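Local structure of uncharacterized protein (3LFT) at residues Val233-Gln236 with His237-Gly240; Ser207-Ser211 with Ser212-Ile216; Pro118-Gln121 with Gln122-Ile126; Ser49-Ala52 with Thr53-Gln57; Pro193-Asn196 with Thr197-Ser200. The protein probably serves as the substrate-binding component of an ABC transporter and holds L-tryptophan in the cleft of a periplasmic-binding-protein-like fold. All blocks are in the same frame, centred on the assembly; numbering follows the deposited sequence.

Contact 1. Residues Val233-Gln236 with His237-Gly240; sequences VIDQ and HDLG. With TRP (tryptophan), chain C.
Q236 and L239 run alongside one another in the same direction at the start of helix 236-251, and the amide of Q236 is offered to the bound tryptophan. Its OE1 accepts the indole N-H in a nearly straight bond, 2.8 Å from TRP NE1 with an N-H...O angle of 168°. The other half of the amide turns back: Q236 NE2 donates to I234 O at 2.9 Å. That carbonyl oxygen lies in the plane of the Q236 amide, whereas the donor stands above the plane of the I234 carbonyl. A bend at chi2 (-63°) folds the side chain for this double use, and L239 CD1 rests 3.6 Å from Q236 NE2. With both amide ends engaged, OE1 is oriented toward the ligand.

The next layer is the helix start that carries Q236. D235 is the N-cap: its OD1 accepts from D238 N at 2.9 Å, on the anti side and out of the carboxylate plane. The D235 and D238 carboxylates are stacked with planes only 18° apart, and D235 OD1 comes within 3.7 Å of D238 OD2. The like charges should disfavour each other, although amides at a helix start may offset this. L239 N donates to D235 O at 3.1 Å. The I234 side chain, in the given one of two modelled conformers, runs at about a right angle to that of L239, its CG2 3.9 Å from L239 CG.

Outward, Q236 touches helix 14-29 through S15, L18 and I19, while I234 and L239 pack on D115 of strand 110-115 and F264 of strand 262-264.

Contact 2. Residues Ser207-Ser211 with Ser212-Ile216; sequences SSNQS and SKKPI
N209 and I216 meet from the two ends of the turn with their side chains running in opposing senses, the I216 CD1 methyl ending 3.5 Å from N209 ND2, and the polar end of N209 grips the chain between them. With CG anti to the backbone N (chi1 -179°), the amide of N209 is laid along the main chain of K214. N209 OD1 accepts from K214 N at 3.2 Å, in the carbonyl plane on a lone pair. From its other half, N209 ND2 donates to K214 O at 2.8 Å, again on an in-plane lone pair. Two bonds to a single residue fix the rotation of this buried amide, and S212 CB lies 3.5 Å from N209 OD1.

The backbone of N209 works too. N209 O receives K213 N at 2.9 Å and a weak bond from S212 N. K213 takes a left-handed conformation (phi 61°), and its chain curls back, NZ donating to Q210 O at 2.8 Å close to the line of the carbonyl bond; this side is exposed.

T184 is touched by N209, S212 and K214, and I216 meets F202 and V205. Held by the side-chain amide of N209, this connection joins helix 202-208 to strand 216-218, part of the beta-alpha-beta crossover from the adjacent parallel strand 189-192.

Contact 3. Residues Pro118-Gln121 with Gln122-Ile126; sequences PAQQ and QVELI
The first turns of helix 119-129 make up this contact, with P118 at the N-cap and Q122 closing the opening turn. They belong to the helix that follows strand 110-115 in a periplasmic-binding-protein-like fold. Q122 N donates to P118 O at 3.0 Å, and V123 N follows with A119 O at 2.9 Å, the pattern of a regular helix from its start.

The side of the helix bearing Q122 is buried. Its chain runs extended beyond CG, passing P118 O with CG at 3.3 Å, and the Q122 side chain goes by the proline at a slant, NE2 4.1 Å from P118 CD. Several partners beyond the helix hold that amide: NE2 donates to N117 OD1 and V232 O, and OE1 accepts from W191 NE1. Both ends of a buried polar group are thus satisfied, which should fix its rotation between N117, W191 and strand 230-233. V123 faces elsewhere, toward F154 of helix 145-160.

Exposed Q120 and E124 join their side chains one turn apart. Q120 is fully stretched, with CG anti to the backbone N (chi1 176°), and this extended chain brings its amide to the glutamate. Their amide and carboxylate planes stand 80° apart. Q120 NE2 donates to E124 OE2 at 3.2 Å, almost straight at 173°; the oxygen lies in the plane of the Q120 amide, but the nitrogen reaches it from above the carboxylate plane.

Contact 4. Residues Ser49-Ala52 with Thr53-Gln57; sequences SKVA and TMSKQ
V51 and S55, one turn apart on helix 48-58, mark the packed face of this contact; K50, A52, T53 and K56 mark its solvent side. The helix connects strands 37-43 and 65-69 of the six-stranded parallel sheet, an alpha/beta arrangement as in periplasmic binding proteins.

On the packed face V51 meets F10 and S44, while S55 fits against L8 of strand 3-9 and against L77 and A80 of helix 71-80. V51 CG1 comes to 4.0 Å from S55 OG. M54, modelled as selenomethionine, extends from the helix to L8 and M42. Its CG passes 3.2 Å from K50 O, and its chain beyond CG is fully extended, carrying SE toward strand 37-43.

The exposed side is looser and depends on main-chain bonds. T53 N donates to S49 O at 3.0 Å and K56 N to A52 O at 3.1 Å, but the lysine ends lead away from the neighbouring turn. Of the K50 side chain, CB is the atom near M54 SE, at 4.3 Å, while the chain beyond it departs.

The polar exception on the buried face is the S55 hydroxyl, whose need is met within the helix itself. With OG anti to the carbonyl carbon (chi1 -67°), the hydroxyl is placed over the preceding turn, within bonding distance of V51 O. That oxygen, V51 O, accepts twice, from S55 N at 2.9 Å and from S55 OG at 2.8 Å, the two donors reaching it from opposite faces of the carbonyl plane.

Contact 5. Residues Pro193-Asn196 with Thr197-Ser200; sequences PIDN and TIAS. With TRP (tryptophan), chain C.
D195 and I198 are joined by a capping bond: D195 OD1 accepts from I198 N at 2.8 Å, nearly straight (171°), on the anti side and 22° out of the carboxylate plane. The aspartate reaches forward because CG is anti to its backbone N (chi1 -178°), which turns the carboxylate over the helix start. Its other oxygen, OD2, is taken by S147 OG and S141 N, so both ends of this buried carboxylate are engaged. Main-chain bonds continue the turn, A199 N donating to D195 O and S200 N to N196 O. S200 OG bends back to donate to T197 O at 2.8 Å, and T197 OG1 is hydrogen-bonded to E144 OE2.

D195 is thus the N-cap of the short helix 196-200, which follows strand 189-192 of the four-stranded parallel sheet through an inverse gamma turn centred on I194. In this alpha/beta lobe the helix start and the loop before it line the tryptophan pocket.

Polar contact with the ligand comes from N196, whose ND2 donates to TRP O at 2.9 Å. The backbone N of N196 is tied to E144 OE1, which places the residue that carries this amide. Another polar atom borders the ring without such a bond: D195 O lies 3.5 Å from TRP CZ3.

Nonpolar contact falls to I194 and A199. I194 CG2 sits over the fused part of the indole, 3.3 Å from TRP CD2. A199 CB lies 3.7 Å from TRP CZ3 at the benzo end, and the same methyl is 3.2 Å from D195 O.

In the fold
Along the chain the order is contact 4, contact 3, contact 5, contact 2, contact 1. Contacts 1 and 5, with centres about 15 Å apart, meet the same tryptophan from different parts of the fold: contact 1 packs on the six-stranded sheet, contact 5 follows a strand of the four-stranded one. This is consistent with a ligand held between two lobes. Contact 4 lies on the six-stranded side, its centre about 36 Å from that of contact 3, across the chain's centre. Contact 2, about 17 Å from contact 5 between centres, closes the same helical connection. Contact 3 follows strand 110-115 of the six-stranded sheet but packs in the other lobe, against helix 145-160.

Contact 1. Residues Val233-Gln236 with His237-Gly240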
loop_
_atom_site.group_PDB
_atom_site.type_symbol
_atom_site.label_atom_id
_atom_site.label_comp_id
_atom_site.label_asym_id
_atom_site.label_seq_id
_atom_site.Cartn_x
_atom_site.Cartn_y
_atom_site.Cartn_z
ATOM N N VAL A 233 9.540 -4.402 -2.146
ATOM C CA VAL A 233 8.679 -3.497 -1.384
ATOM C C VAL A 233 9.354 -2.177 -1.085
ATOM O O VAL A 233 10.575 -2.081 -1.041
ATOM C CB VAL A 233 8.222 -4.149 -0.041
ATOM C CG1 VAL A 233 7.397 -5.412 -0.325
ATOM C CG2 VAL A 233 9.422 -4.491 0.842
ATOM N N ILE A 234 8.509 -1.179 -0.870
ATOM C CA ILE A 234 8.970 0.139 -0.458
ATOM C C ILE A 234 8.968 0.224 1.056
ATOM O O ILE A 234 8.153 -0.423 1.732
ATOM C CB ILE A 234 8.067 1.195 -1.028
ATOM C CG1 ILE A 234 8.178 1.160 -2.540
ATOM C CG2 ILE A 234 8.435 2.576 -0.514
ATOM C CD1 ILE A 234 6.954 1.661 -3.179
ATOM N N ASP A 235 9.894 1.011 1.602
ATOM C CA ASP A 235 10.017 1.153 3.056
ATOM C C ASP A 235 8.854 1.986 3.614
ATOM O O ASP A 235 8.703 3.163 3.278
ATOM C CB ASP A 235 11.386 1.777 3.362
ATOM C CG ASP A 235 11.707 1.859 4.835
ATOM O OD1 ASP A 235 10.981 2.532 5.586
ATOM O OD2 ASP A 235 12.763 1.316 5.236
ATOM N N GLN A 236 8.068 1.365 4.496
ATOM C CA GLN A 236 6.848 1.992 4.988
ATOM C C GLN A 236 7.132 3.163 5.897
ATOM O O GLN A 236 6.467 4.201 5.827
ATOM C CB GLN A 236 5.980 0.976 5.705
ATOM C CG GLN A 236 5.615 -0.239 4.832
ATOM C CD GLN A 236 4.796 0.165 3.627
ATOM O OE1 GLN A 236 3.610 0.482 3.776
ATOM N NE2 GLN A 236 5.393 0.157 2.443
ATOM N N HIS A 237 8.127 3.008 6.768
ATOM C CA HIS A 237 8.482 4.132 7.626
ATOM C C HIS A 237 8.953 5.350 6.814
ATOM O O HIS A 237 8.583 6.491 7.119
ATOM C CB HIS A 237 9.476 3.701 8.701
ATOM C CG HIS A 237 9.872 4.810 9.617
ATOM N ND1 HIS A 237 9.088 5.228 10.672
ATOM C CD2 HIS A 237 10.956 5.611 9.612
ATOM C CE1 HIS A 237 9.688 6.233 11.291
ATOM N NE2 HIS A 237 10.820 6.484 10.664
ATOM N N ASP A 238 9.749 5.112 5.764
ATOM C CA ASP A 238 10.161 6.204 4.850
ATOM C C ASP A 238 8.969 6.930 4.219
ATOM O O ASP A 238 8.975 8.159 4.085
ATOM C CB ASP A 238 11.107 5.695 3.751
ATOM C CG ASP A 238 12.509 5.373 4.250
ATOM O OD1 ASP A 238 12.895 5.798 5.354
ATOM O OD2 ASP A 238 13.229 4.683 3.495
ATOM N N LEU A 239 7.957 6.170 3.818
ATOM C CA LEU A 239 6.733 6.774 3.270
ATOM C C LEU A 239 6.086 7.694 4.275
ATOM O O LEU A 239 5.651 8.811 3.942
ATOM C CB LEU A 239 5.722 5.715 2.830
ATOM C CG LEU A 239 6.129 4.849 1.633
ATOM C CD1 LEU A 239 5.177 3.669 1.523
ATOM C CD2 LEU A 239 6.165 5.681 0.351
ATOM N N GLY A 240 6.024 7.246 5.524
ATOM C CA GLY A 240 5.380 8.069 6.548
ATOM C C GLY A 240 6.185 9.317 6.864
ATOM O O GLY A 240 5.623 10.411 6.982
HETATM N N TRP C . -0.573 2.254 -1.223
HETATM C CA TRP C . -1.857 1.705 -0.696
HETATM C C TRP C . -3.011 2.449 -1.285
HETATM O O TRP C . -4.113 2.427 -0.729
HETATM C CB TRP C . -1.860 1.772 0.840
HETATM C CG TRP C . -0.740 0.954 1.433
HETATM C CD1 TRP C . 0.489 1.408 1.909
HETATM C CD2 TRP C . -0.725 -0.505 1.587
HETATM N NE1 TRP C . 1.237 0.340 2.347
HETATM C CE2 TRP C . 0.586 -0.810 2.168
HETATM C CE3 TRP C . -1.634 -1.486 1.268
HETATM C CZ2 TRP C . 0.895 -2.134 2.420
HETATM C CZ3 TRP C . -1.289 -2.809 1.529
HETATM C CH2 TRP C . -0.038 -3.111 2.104
HETATM O OXT TRP C . -2.847 3.086 -2.335
#

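Contact 2. Residues Ser207-Ser211 with Ser212-Ile216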
loop_
_atom_site.group_PDB
_atom_site.type_symbol
_atom_site.label_atom_id
_atom_site.label_comp_id
_atom_site.label_asym_id
_atom_site.label_seq_id
_atom_site.Cartn_x
_atom_site.Cartn_y
_atom_site.Cartn_z
ATOM N N SER A 207 -3.504 -19.097 6.049
ATOM C CA SER A 207 -4.131 -20.278 6.632
ATOM C C SER A 207 -4.857 -21.090 5.567
ATOM O O SER A 207 -4.776 -22.330 5.571
ATOM C CB SER A 207 -5.064 -19.909 7.789
ATOM O OG SER A 207 -6.100 -19.053 7.363
ATOM N N SER A 208 -5.544 -20.415 4.647
ATOM C CA SER A 208 -6.237 -21.103 3.558
ATOM C C SER A 208 -5.275 -21.830 2.623
ATOM O O SER A 208 -5.610 -22.884 2.092
ATOM C CB SER A 208 -7.127 -20.156 2.765
ATOM O OG SER A 208 -8.280 -19.819 3.524
ATOM N N ASN A 209 -4.079 -21.270 2.442
ATOM C CA ASN A 209 -3.040 -21.865 1.585
ATOM C C ASN A 209 -2.155 -22.916 2.280
ATOM O O ASN A 209 -1.258 -23.493 1.651
ATOM C CB ASN A 209 -2.204 -20.720 0.969
ATOM C CG ASN A 209 -1.100 -21.211 0.044
ATOM O OD1 ASN A 209 -1.338 -21.957 -0.913
ATOM N ND2 ASN A 209 0.124 -20.801 0.336
ATOM N N GLN A 210 -2.383 -23.211 3.558
ATOM C CA GLN A 210 -1.550 -24.208 4.250
ATOM C C GLN A 210 -1.647 -25.579 3.604
ATOM O O GLN A 210 -0.691 -26.371 3.649
ATOM C CB GLN A 210 -1.910 -24.358 5.738
ATOM C CG GLN A 210 -1.399 -23.242 6.652
ATOM C CD GLN A 210 0.129 -23.119 6.697
ATOM O OE1 GLN A 210 0.860 -24.098 6.537
ATOM N NE2 GLN A 210 0.610 -21.902 6.924
ATOM N N SER A 211 -2.804 -25.896 3.037
ATOM C CA SER A 211 -2.995 -27.214 2.440
ATOM C C SER A 211 -2.443 -27.275 1.031
ATOM O O SER A 211 -2.066 -28.350 0.559
ATOM C CB SER A 211 -4.477 -27.599 2.444
ATOM O OG SER A 211 -5.250 -26.590 1.829
ATOM N N SER A 212 -2.395 -26.136 0.358
ATOM C CA SER A 212 -2.031 -26.121 -1.048
ATOM C C SER A 212 -0.544 -25.946 -1.254
ATOM O O SER A 212 0.025 -26.488 -2.196
ATOM C CB SER A 212 -2.799 -25.031 -1.773
ATOM O OG SER A 212 -2.265 -24.839 -3.066
ATOM N N LYS A 213 0.074 -25.192 -0.349
ATOM C CA LYS A 213 1.522 -24.985 -0.314
ATOM C C LYS A 213 2.087 -24.319 -1.566
ATOM O O LYS A 213 3.172 -24.652 -2.024
ATOM C CB LYS A 213 2.247 -26.270 0.079
ATOM C CG LYS A 213 1.671 -26.877 1.364
ATOM C CD LYS A 213 2.469 -28.014 1.878
ATOM C CE LYS A 213 1.634 -28.860 2.817
ATOM N NZ LYS A 213 1.327 -28.188 4.111
ATOM N N LYS A 214 1.318 -23.381 -2.106
ATOM C CA LYS A 214 1.771 -22.566 -3.227
ATOM C C LYS A 214 2.562 -21.415 -2.646
ATOM O O LYS A 214 2.196 -20.888 -1.606
ATOM C CB LYS A 214 0.593 -21.973 -3.998
ATOM C CG LYS A 214 -0.400 -22.974 -4.528
ATOM C CD LYS A 214 0.299 -24.150 -5.174
ATOM C CE LYS A 214 -0.686 -25.265 -5.407
ATOM N NZ LYS A 214 -0.100 -26.262 -6.310
ATOM N N PRO A 215 3.636 -20.989 -3.316
ATOM C CA PRO A 215 4.304 -19.781 -2.814
ATOM C C PRO A 215 3.426 -18.542 -2.978
ATOM O O PRO A 215 2.713 -18.407 -3.982
ATOM C CB PRO A 215 5.526 -19.663 -3.719
ATOM C CG PRO A 215 5.183 -20.439 -4.939
ATOM C CD PRO A 215 4.313 -21.560 -4.491
ATOM N N ILE A 216 3.501 -17.646 -1.999
ATOM C CA ILE A 216 2.788 -16.369 -2.026
ATOM C C ILE A 216 3.815 -15.254 -2.152
ATOM O O ILE A 216 4.811 -15.211 -1.399
ATOM C CB ILE A 216 1.952 -16.150 -0.756
ATOM C CG1 ILE A 216 1.031 -17.340 -0.485
ATOM C CG2 ILE A 216 1.109 -14.888 -0.876
ATOM C CD1 ILE A 216 0.533 -17.369 0.976
#

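Contact 3. Residues Pro118-Gln121 with Gln122-Ile126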
loop_
_atom_site.group_PDB
_atom_site.type_symbol
_atom_site.label_atom_id
_atom_site.label_comp_id
_atom_site.label_asym_id
_atom_site.label_seq_id
_atom_site.Cartn_x
_atom_site.Cartn_y
_atom_site.Cartn_z
ATOM N N PRO A 118 6.657 -2.023 -7.500
ATOM C CA PRO A 118 7.735 -2.372 -8.440
ATOM C C PRO A 118 7.457 -3.711 -9.124
ATOM O O PRO A 118 8.075 -4.748 -8.833
ATOM C CB PRO A 118 8.984 -2.413 -7.555
ATOM C CG PRO A 118 8.503 -2.655 -6.218
ATOM C CD PRO A 118 7.101 -2.108 -6.097
ATOM N N ALA A 119 6.522 -3.665 -10.066
ATOM C CA ALA A 119 6.065 -4.867 -10.732
ATOM C C ALA A 119 7.167 -5.588 -11.500
ATOM O O ALA A 119 7.251 -6.809 -11.444
ATOM C CB ALA A 119 4.895 -4.543 -11.659
ATOM N N GLN A 120 7.967 -4.851 -12.260
ATOM C CA GLN A 120 9.039 -5.485 -13.027
ATOM C C GLN A 120 9.967 -6.284 -12.122
ATOM O O GLN A 120 10.308 -7.442 -12.423
ATOM C CB GLN A 120 9.823 -4.444 -13.834
ATOM C CG GLN A 120 11.020 -5.033 -14.598
ATOM C CD GLN A 120 11.787 -4.008 -15.419
ATOM O OE1 GLN A 120 11.262 -2.944 -15.758
ATOM N NE2 GLN A 120 13.036 -4.325 -15.745
ATOM N N GLN A 121 10.369 -5.666 -11.020
ATOM C CA GLN A 121 11.255 -6.338 -10.065
ATOM C C GLN A 121 10.605 -7.535 -9.400
ATOM O O GLN A 121 11.273 -8.542 -9.137
ATOM C CB GLN A 121 11.780 -5.383 -9.001
ATOM C CG GLN A 121 12.845 -4.409 -9.466
ATOM C CD GLN A 121 13.182 -3.446 -8.358
ATOM O OE1 GLN A 121 12.609 -2.359 -8.279
ATOM N NE2 GLN A 121 14.078 -3.858 -7.457
ATOM N N GLN A 122 9.301 -7.467 -9.146
ATOM C CA GLN A 122 8.598 -8.616 -8.585
ATOM C C GLN A 122 8.569 -9.766 -9.577
ATOM O O GLN A 122 8.794 -10.919 -9.183
ATOM C CB GLN A 122 7.191 -8.218 -8.157
ATOM C CG GLN A 122 7.214 -7.323 -6.934
ATOM C CD GLN A 122 5.870 -6.718 -6.598
ATOM O OE1 GLN A 122 4.896 -6.874 -7.336
ATOM N NE2 GLN A 122 5.819 -6.006 -5.484
ATOM N N VAL A 123 8.278 -9.462 -10.847
ATOM C CA VAL A 123 8.316 -10.511 -11.873
ATOM C C VAL A 123 9.708 -11.143 -11.952
ATOM O O VAL A 123 9.828 -12.364 -11.984
ATOM C CB VAL A 123 7.832 -9.979 -13.243
ATOM C CG1 VAL A 123 8.160 -10.957 -14.348
ATOM C CG2 VAL A 123 6.335 -9.723 -13.189
ATOM N N GLU A 124 10.749 -10.312 -11.949
ATOM C CA GLU A 124 12.120 -10.831 -12.005
ATOM C C GLU A 124 12.404 -11.738 -10.802
ATOM O O GLU A 124 13.029 -12.782 -10.948
ATOM C CB GLU A 124 13.152 -9.694 -12.138
ATOM C CG GLU A 124 13.126 -9.012 -13.513
ATOM C CD GLU A 124 13.751 -7.610 -13.559
ATOM O OE1 GLU A 124 13.955 -6.962 -12.502
ATOM O OE2 GLU A 124 14.013 -7.135 -14.686
ATOM N N LEU A 125 11.918 -11.360 -9.625
ATOM C CA LEU A 125 12.130 -12.170 -8.416
ATOM C C LEU A 125 11.416 -13.517 -8.510
ATOM O O LEU A 125 11.968 -14.558 -8.138
ATOM C CB LEU A 125 11.667 -11.409 -7.176
ATOM C CG LEU A 125 11.907 -12.109 -5.820
ATOM C CD1 LEU A 125 13.367 -12.411 -5.522
ATOM C CD2 LEU A 125 11.301 -11.232 -4.707
ATOM N N ILE A 126 10.178 -13.493 -9.003
ATOM C CA ILE A 126 9.435 -14.734 -9.194
ATOM C C ILE A 126 10.171 -15.690 -10.141
ATOM O O ILE A 126 10.289 -16.889 -9.856
ATOM C CB ILE A 126 8.005 -14.464 -9.701
ATOM C CG1 ILE A 126 7.208 -13.718 -8.611
ATOM C CG2 ILE A 126 7.307 -15.789 -10.091
ATOM C CD1 ILE A 126 5.894 -13.088 -9.118
#

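Contact 4. Residues Ser49-Ala52 with Thr53-Gln57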
loop_
_atom_site.group_PDB
_atom_site.type_symbol
_atom_site.label_atom_id
_atom_site.label_comp_id
_atom_site.label_asym_id
_atom_site.label_seq_id
_atom_site.Cartn_x
_atom_site.Cartn_y
_atom_site.Cartn_z
ATOM N N SER A 49 -18.644 3.194 4.770
ATOM C CA SER A 49 -19.598 4.045 5.474
ATOM C C SER A 49 -18.874 4.940 6.464
ATOM O O SER A 49 -19.170 6.142 6.551
ATOM C CB SER A 49 -20.656 3.200 6.181
ATOM O OG SER A 49 -21.447 2.523 5.216
ATOM N N LYS A 50 -17.912 4.372 7.183
ATOM C CA LYS A 50 -17.115 5.135 8.125
ATOM C C LYS A 50 -16.219 6.126 7.382
ATOM O O LYS A 50 -15.989 7.239 7.846
ATOM C CB LYS A 50 -16.301 4.214 9.034
ATOM C CG LYS A 50 -17.194 3.398 9.976
ATOM C CD LYS A 50 -16.372 2.530 10.928
ATOM C CE LYS A 50 -17.217 1.466 11.621
ATOM N NZ LYS A 50 -18.225 2.055 12.535
ATOM N N VAL A 51 -15.703 5.737 6.215
ATOM C CA VAL A 51 -14.915 6.676 5.421
ATOM C C VAL A 51 -15.737 7.932 5.153
ATOM O O VAL A 51 -15.258 9.045 5.338
ATOM C CB VAL A 51 -14.415 6.072 4.111
ATOM C CG1 VAL A 51 -13.762 7.142 3.230
ATOM C CG2 VAL A 51 -13.439 4.966 4.393
ATOM N N ALA A 52 -16.988 7.757 4.725
ATOM C CA ALA A 52 -17.824 8.913 4.399
ATOM C C ALA A 52 -18.129 9.762 5.641
ATOM O O ALA A 52 -17.981 10.981 5.611
ATOM C CB ALA A 52 -19.123 8.465 3.705
ATOM N N THR A 53 -18.541 9.120 6.724
ATOM C CA THR A 53 -18.926 9.863 7.912
ATOM C C THR A 53 -17.728 10.563 8.557
ATOM O O THR A 53 -17.794 11.743 8.915
ATOM C CB THR A 53 -19.651 8.929 8.880
ATOM O OG1 THR A 53 -20.885 8.518 8.256
ATOM C CG2 THR A 53 -19.963 9.621 10.178
HETATM N N MSE A 54 -16.615 9.852 8.648
HETATM C CA MSE A 54 -15.421 10.418 9.261
HETATM C C MSE A 54 -14.818 11.507 8.397
HETATM O O MSE A 54 -14.380 12.527 8.927
HETATM C CB MSE A 54 -14.390 9.340 9.563
HETATM C CG MSE A 54 -14.894 8.393 10.645
HETATM SE SE MSE A 54 -13.658 6.929 10.978
HETATM C CE MSE A 54 -14.524 6.201 12.528
ATOM N N SER A 55 -14.801 11.325 7.080
ATOM C CA SER A 55 -14.299 12.383 6.197
ATOM C C SER A 55 -15.109 13.656 6.353
ATOM O O SER A 55 -14.548 14.763 6.424
ATOM C CB SER A 55 -14.324 11.947 4.740
ATOM O OG SER A 55 -13.398 10.902 4.474
ATOM N N LYS A 56 -16.433 13.517 6.414
ATOM C CA LYS A 56 -17.295 14.673 6.561
ATOM C C LYS A 56 -16.953 15.439 7.843
ATOM O O LYS A 56 -16.861 16.666 7.829
ATOM C CB LYS A 56 -18.761 14.223 6.516
ATOM C CG LYS A 56 -19.794 15.334 6.565
ATOM C CD LYS A 56 -21.186 14.736 6.401
ATOM C CE LYS A 56 -22.242 15.777 6.130
ATOM N NZ LYS A 56 -23.527 15.059 6.133
ATOM N N GLN A 57 -16.731 14.711 8.930
ATOM C CA GLN A 57 -16.373 15.317 10.211
ATOM C C GLN A 57 -15.017 16.021 10.137
ATOM O O GLN A 57 -14.892 17.180 10.533
ATOM C CB GLN A 57 -16.366 14.235 11.300
ATOM C CG GLN A 57 -17.760 13.780 11.689
ATOM C CD GLN A 57 -17.845 12.441 12.412
ATOM O OE1 GLN A 57 -16.900 11.641 12.444
ATOM N NE2 GLN A 57 -19.022 12.174 12.962
#

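Contact 5. Residues Pro193-Asn196 with Thr197-Ser200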
loop_
_atom_site.group_PDB
_atom_site.type_symbol
_atom_site.label_atom_id
_atom_site.label_comp_id
_atom_site.label_asym_id
_atom_site.label_seq_id
_atom_site.Cartn_x
_atom_site.Cartn_y
_atom_site.Cartn_z
ATOM N N PRO A 193 -1.075 -7.494 -4.850
ATOM C CA PRO A 193 -0.569 -6.129 -4.986
ATOM C C PRO A 193 -0.583 -5.392 -3.647
ATOM O O PRO A 193 -0.905 -5.980 -2.590
ATOM C CB PRO A 193 -1.520 -5.491 -6.009
ATOM C CG PRO A 193 -2.770 -6.273 -5.917
ATOM C CD PRO A 193 -2.399 -7.670 -5.475
ATOM N N ILE A 194 -0.226 -4.112 -3.687
ATOM C CA ILE A 194 -0.320 -3.243 -2.512
ATOM C C ILE A 194 -1.825 -2.953 -2.322
ATOM O O ILE A 194 -2.352 -1.984 -2.881
ATOM C CB ILE A 194 0.529 -1.957 -2.673
ATOM C CG1 ILE A 194 1.976 -2.272 -3.064
ATOM C CG2 ILE A 194 0.515 -1.164 -1.382
ATOM C CD1 ILE A 194 2.750 -1.013 -3.467
ATOM N N ASP A 195 -2.486 -3.836 -1.581
ATOM C CA ASP A 195 -3.943 -3.924 -1.546
ATOM C C ASP A 195 -4.369 -3.940 -0.082
ATOM O O ASP A 195 -3.969 -4.824 0.685
ATOM C CB ASP A 195 -4.380 -5.207 -2.267
ATOM C CG ASP A 195 -5.880 -5.358 -2.328
ATOM O OD1 ASP A 195 -6.507 -5.618 -1.276
ATOM O OD2 ASP A 195 -6.445 -5.180 -3.440
ATOM N N ASN A 196 -5.176 -2.965 0.327
ATOM C CA ASN A 196 -5.554 -2.846 1.739
ATOM C C ASN A 196 -6.473 -3.966 2.214
ATOM O O ASN A 196 -6.388 -4.390 3.369
ATOM C CB ASN A 196 -6.247 -1.512 1.990
ATOM C CG ASN A 196 -5.332 -0.351 1.731
ATOM O OD1 ASN A 196 -4.450 -0.063 2.537
ATOM N ND2 ASN A 196 -5.527 0.334 0.608
ATOM N N THR A 197 -7.375 -4.412 1.346
ATOM C CA THR A 197 -8.325 -5.484 1.685
ATOM C C THR A 197 -7.561 -6.771 2.004
ATOM O O THR A 197 -7.743 -7.367 3.071
ATOM C CB THR A 197 -9.361 -5.702 0.537
ATOM O OG1 THR A 197 -10.021 -4.450 0.266
ATOM C CG2 THR A 197 -10.394 -6.777 0.890
ATOM N N ILE A 198 -6.683 -7.181 1.089
ATOM C CA ILE A 198 -5.956 -8.428 1.304
ATOM C C ILE A 198 -4.966 -8.224 2.451
ATOM O O ILE A 198 -4.769 -9.133 3.258
ATOM C CB ILE A 198 -5.255 -8.928 0.023
ATOM C CG1 ILE A 198 -6.250 -9.003 -1.144
ATOM C CG2 ILE A 198 -4.572 -10.281 0.249
ATOM C CD1 ILE A 198 -7.489 -9.902 -0.934
ATOM N N ALA A 199 -4.358 -7.043 2.557
ATOM C CA ALA A 199 -3.414 -6.853 3.676
ATOM C C ALA A 199 -4.107 -6.984 5.030
ATOM O O ALA A 199 -3.539 -7.518 5.992
ATOM C CB ALA A 199 -2.681 -5.520 3.578
ATOM N N SER A 200 -5.339 -6.487 5.110
ATOM C CA SER A 200 -6.101 -6.558 6.347
ATOM C C SER A 200 -6.554 -7.982 6.670
ATOM O O SER A 200 -6.820 -8.284 7.836
ATOM C CB SER A 200 -7.291 -5.592 6.289
ATOM O OG SER A 200 -8.325 -6.120 5.483
HETATM N N TRP C . -0.573 2.254 -1.223
HETATM C CA TRP C . -1.857 1.705 -0.696
HETATM C C TRP C . -3.011 2.449 -1.285
HETATM O O TRP C . -4.113 2.427 -0.729
HETATM C CB TRP C . -1.860 1.772 0.840
HETATM C CG TRP C . -0.740 0.954 1.433
HETATM C CD1 TRP C . 0.489 1.408 1.909
HETATM C CD2 TRP C . -0.725 -0.505 1.587
HETATM N NE1 TRP C . 1.237 0.340 2.347
HETATM C CE2 TRP C . 0.586 -0.810 2.168
HETATM C CE3 TRP C . -1.634 -1.486 1.268
HETATM C CZ2 TRP C . 0.895 -2.134 2.420
HETATM C CZ3 TRP C . -1.289 -2.809 1.529
HETATM C CH2 TRP C . -0.038 -3.111 2.104
HETATM O OXT TRP C . -2.847 3.086 -2.335
#